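Local coordinates for protein glutamyl endopeptidase (Staphylococcus epidermidis, PDB 6PYM) that belongs to the chymotrypsin-like serine proteases and probably cleaves peptide chains on the carbonyl side of glutamate, studied here as an inactive active-site variant, at residues D20-I25 / T130-P135. The protein carries 1 engineered substitution. Residues are numbered along the deposited sequence; the frame is centred on the assembly and turned at random.
Sequences DAVSFI and TVTGYP
Val22 and Phe24 lie across from Gly133 and Tyr134 on two backbones that run in nearly the same direction, 11° apart from residues 22 to 24 and 132 to 134; the nearest CA atoms, Val22 to Gly133 and Phe24 to Tyr134, are 6.3 Å apart in both pairs, and side chains pack on side chains and on backbone, without strand pairing between the two segments. Tyr134 makes the largest single share. Its CG lies anti to the carbonyl carbon; Phe24 CA lies over one face of the ring, while Tyr134 CE2 comes obliquely to 3.2 Å from Ser23 C. Phe24 CB sits over the centre of the same ring, 3.6 Å from the centroid and 5° off its normal, which defines a CH-pi contact. Farther out, the Phe24 ring turns its edge to the Tyr134 face, with the planes at 62° and Phe24 CD1 3.9 Å from Tyr134 CG, a T-shaped pair. Val22 fills the other end: CG1 touches Tyr134 CE2 at 3.9 Å and packs near Thr132 O, while CG2 meets Thr132 CG2 at 4.2 Å, the two side chains crossing at about a right angle. All six touching residues are buried; the Tyr134 hydroxyl is satisfied by Ala69 O, and Tyr134 N is hydrogen-bonded to Ser37 OG. Met143 and Phe174 extend the apolar packing around Val22. Strand 22-27 belongs to the six-stranded barrel and strand 128-133 to the other sheet, so the contact joins the two beta domains of the chymotrypsin-like fold, the side chain of Tyr134 about 9 Å from that of engineered Ala169 at the predicted charge-relay position.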
ATOM      1  N   ASP A  20       1.134  11.142  -2.276  1.00  8.44           N
ATOM      2  CA  ASP A  20       0.858  10.975  -3.698  1.00  8.49           C
ATOM      3  C   ASP A  20       0.971   9.520  -4.138  1.00  7.21           C
ATOM      4  O   ASP A  20       0.217   9.072  -5.007  1.00  8.27           O
ATOM      5  CB  ASP A  20       1.715  11.901  -4.574  1.00  9.29           C
ATOM      6  CG  ASP A  20       3.222  11.682  -4.420  1.00  9.25           C
ATOM      7  OD1 ASP A  20       3.681  11.014  -3.465  1.00 10.55           O
ATOM      8  OD2 ASP A  20       3.971  12.233  -5.272  1.00 10.96           O
ATOM      9  N   ALA A  21       1.903   8.769  -3.551  1.00  7.76           N
ATOM     10  CA  ALA A  21       2.130   7.387  -3.950  1.00  7.26           C
ATOM     11  C   ALA A  21       1.069   6.435  -3.416  1.00  7.22           C
ATOM     12  O   ALA A  21       0.967   5.303  -3.905  1.00  7.33           O
ATOM     13  CB  ALA A  21       3.518   6.934  -3.495  1.00  7.97           C
ATOM     14  N   VAL A  22       0.313   6.848  -2.402  1.00  7.00           N
ATOM     15  CA  VAL A  22      -0.763   6.020  -1.872  1.00  7.10           C
ATOM     16  C   VAL A  22      -1.840   5.864  -2.940  1.00  6.96           C
ATOM     17  O   VAL A  22      -2.275   6.857  -3.544  1.00  7.76           O
ATOM     18  CB  VAL A  22      -1.317   6.641  -0.580  1.00  7.44           C
ATOM     19  CG1 VAL A  22      -2.442   5.790  -0.010  1.00  8.17           C
ATOM     20  CG2 VAL A  22      -0.202   6.827   0.448  1.00  8.34           C
ATOM     21  N   SER A  23      -2.279   4.621  -3.183  1.00  6.77           N
ATOM     22  CA  SER A  23      -3.090   4.323  -4.353  1.00  7.92           C
ATOM     23  C   SER A  23      -4.327   3.506  -4.008  1.00  7.47           C
ATOM     24  O   SER A  23      -4.289   2.618  -3.149  1.00  7.87           O
ATOM     25  CB  SER A  23      -2.277   3.567  -5.400  1.00  8.16           C
ATOM     26  OG  SER A  23      -1.126   4.304  -5.788  1.00  8.81           O
ATOM     27  N   PHE A  24      -5.409   3.801  -4.720  1.00  7.40           N
ATOM     28  CA  PHE A  24      -6.686   3.109  -4.607  1.00  7.71           C
ATOM     29  C   PHE A  24      -6.788   2.058  -5.705  1.00  7.65           C
ATOM     30  O   PHE A  24      -6.457   2.335  -6.865  1.00  8.90           O
ATOM     31  CB  PHE A  24      -7.804   4.146  -4.749  1.00  7.95           C
ATOM     32  CG  PHE A  24      -9.182   3.571  -4.933  1.00  8.18           C
ATOM     33  CD1 PHE A  24      -9.850   2.968  -3.880  1.00  8.78           C
ATOM     34  CD2 PHE A  24      -9.828   3.672  -6.163  1.00  9.05           C
ATOM     35  CE1 PHE A  24     -11.129   2.454  -4.058  1.00 10.05           C
ATOM     36  CE2 PHE A  24     -11.102   3.165  -6.341  1.00 10.81           C
ATOM     37  CZ  PHE A  24     -11.747   2.561  -5.289  1.00 10.85           C
ATOM     38  N   ILE A  25      -7.224   0.852  -5.342  1.00  7.73           N
ATOM     39  CA  ILE A  25      -7.312  -0.263  -6.276  1.00  8.45           C
ATOM     40  C   ILE A  25      -8.769  -0.680  -6.412  1.00  8.76           C
ATOM     41  O   ILE A  25      -9.461  -0.876  -5.405  1.00  9.44           O
ATOM     42  CB  ILE A  25      -6.455  -1.448  -5.802  1.00  8.41           C
ATOM     43  CG1 ILE A  25      -4.990  -1.025  -5.694  1.00 11.54           C
ATOM     44  CG2 ILE A  25      -6.597  -2.624  -6.759  1.00 11.39           C
ATOM     45  CD1 ILE A  25      -4.043  -2.160  -5.321  1.00 11.38           C
ATOM     46  N   THR A 130       2.176   5.271  10.838  1.00  9.07           N
ATOM     47  CA  THR A 130       0.868   5.441  10.229  1.00  9.32           C
ATOM     48  C   THR A 130       0.636   4.352   9.195  1.00  8.16           C
ATOM     49  O   THR A 130       1.582   3.798   8.627  1.00  9.62           O
ATOM     50  CB  THR A 130       0.714   6.807   9.551  1.00 10.01           C
ATOM     51  OG1 THR A 130       1.786   7.013   8.619  1.00  9.71           O
ATOM     52  CG2 THR A 130       0.706   7.930  10.577  1.00 11.03           C
ATOM     53  N   VAL A 131      -0.638   4.049   8.953  1.00  7.85           N
ATOM     54  CA  VAL A 131      -1.065   3.211   7.836  1.00  7.71           C
ATOM     55  C   VAL A 131      -2.064   4.038   7.050  1.00  6.85           C
ATOM     56  O   VAL A 131      -3.070   4.490   7.612  1.00  7.92           O
ATOM     57  CB  VAL A 131      -1.662   1.871   8.303  1.00  7.70           C
ATOM     58  CG1 VAL A 131      -2.253   1.098   7.122  1.00  9.78           C
ATOM     59  CG2 VAL A 131      -0.586   1.048   8.969  1.00  9.50           C
ATOM     60  N   THR A 132      -1.796   4.235   5.765  1.00  7.09           N
ATOM     61  CA  THR A 132      -2.559   5.186   4.972  1.00  7.05           C
ATOM     62  C   THR A 132      -3.043   4.511   3.701  1.00  6.94           C
ATOM     63  O   THR A 132      -2.259   3.872   2.995  1.00  7.22           O
ATOM     64  CB  THR A 132      -1.721   6.433   4.702  1.00  8.03           C
ATOM     65  OG1 THR A 132      -1.371   6.994   5.971  1.00  9.63           O
ATOM     66  CG2 THR A 132      -2.491   7.466   3.872  1.00  9.04           C
ATOM     67  N   GLY A 133      -4.334   4.638   3.430  1.00  7.09           N
ATOM     68  CA  GLY A 133      -4.939   3.919   2.330  1.00  7.28           C
ATOM     69  C   GLY A 133      -6.427   4.174   2.287  1.00  6.67           C
ATOM     70  O   GLY A 133      -6.874   5.261   2.674  1.00  7.23           O
ATOM     71  N   TYR A 134      -7.192   3.184   1.830  1.00  6.83           N
ATOM     72  CA  TYR A 134      -8.571   3.380   1.378  1.00  7.30           C
ATOM     73  C   TYR A 134      -9.525   2.444   2.115  1.00  7.64           C
ATOM     74  O   TYR A 134      -9.994   1.446   1.556  1.00  8.58           O
ATOM     75  CB  TYR A 134      -8.639   3.227  -0.144  1.00  8.49           C
ATOM     76  CG  TYR A 134      -7.888   4.333  -0.846  1.00  7.94           C
ATOM     77  CD1 TYR A 134      -8.527   5.526  -1.140  1.00  8.13           C
ATOM     78  CD2 TYR A 134      -6.533   4.213  -1.158  1.00  7.98           C
ATOM     79  CE1 TYR A 134      -7.858   6.567  -1.737  1.00  8.50           C
ATOM     80  CE2 TYR A 134      -5.856   5.253  -1.767  1.00  7.95           C
ATOM     81  CZ  TYR A 134      -6.524   6.421  -2.060  1.00  8.16           C
ATOM     82  OH  TYR A 134      -5.831   7.444  -2.674  1.00  9.18           O
ATOM     83  N   PRO A 135      -9.853   2.753   3.373  1.00  8.05           N
ATOM     84  CA  PRO A 135     -10.769   1.893   4.138  1.00  8.84           C
ATOM     85  C   PRO A 135     -12.181   1.908   3.579  1.00  8.59           C
ATOM     86  O   PRO A 135     -12.729   2.959   3.241  1.00  9.23           O
ATOM     87  CB  PRO A 135     -10.741   2.513   5.541  1.00  9.27           C
ATOM     88  CG  PRO A 135     -10.363   3.949   5.311  1.00  9.14           C
ATOM     89  CD  PRO A 135      -9.383   3.898   4.167  1.00  8.65           C
TER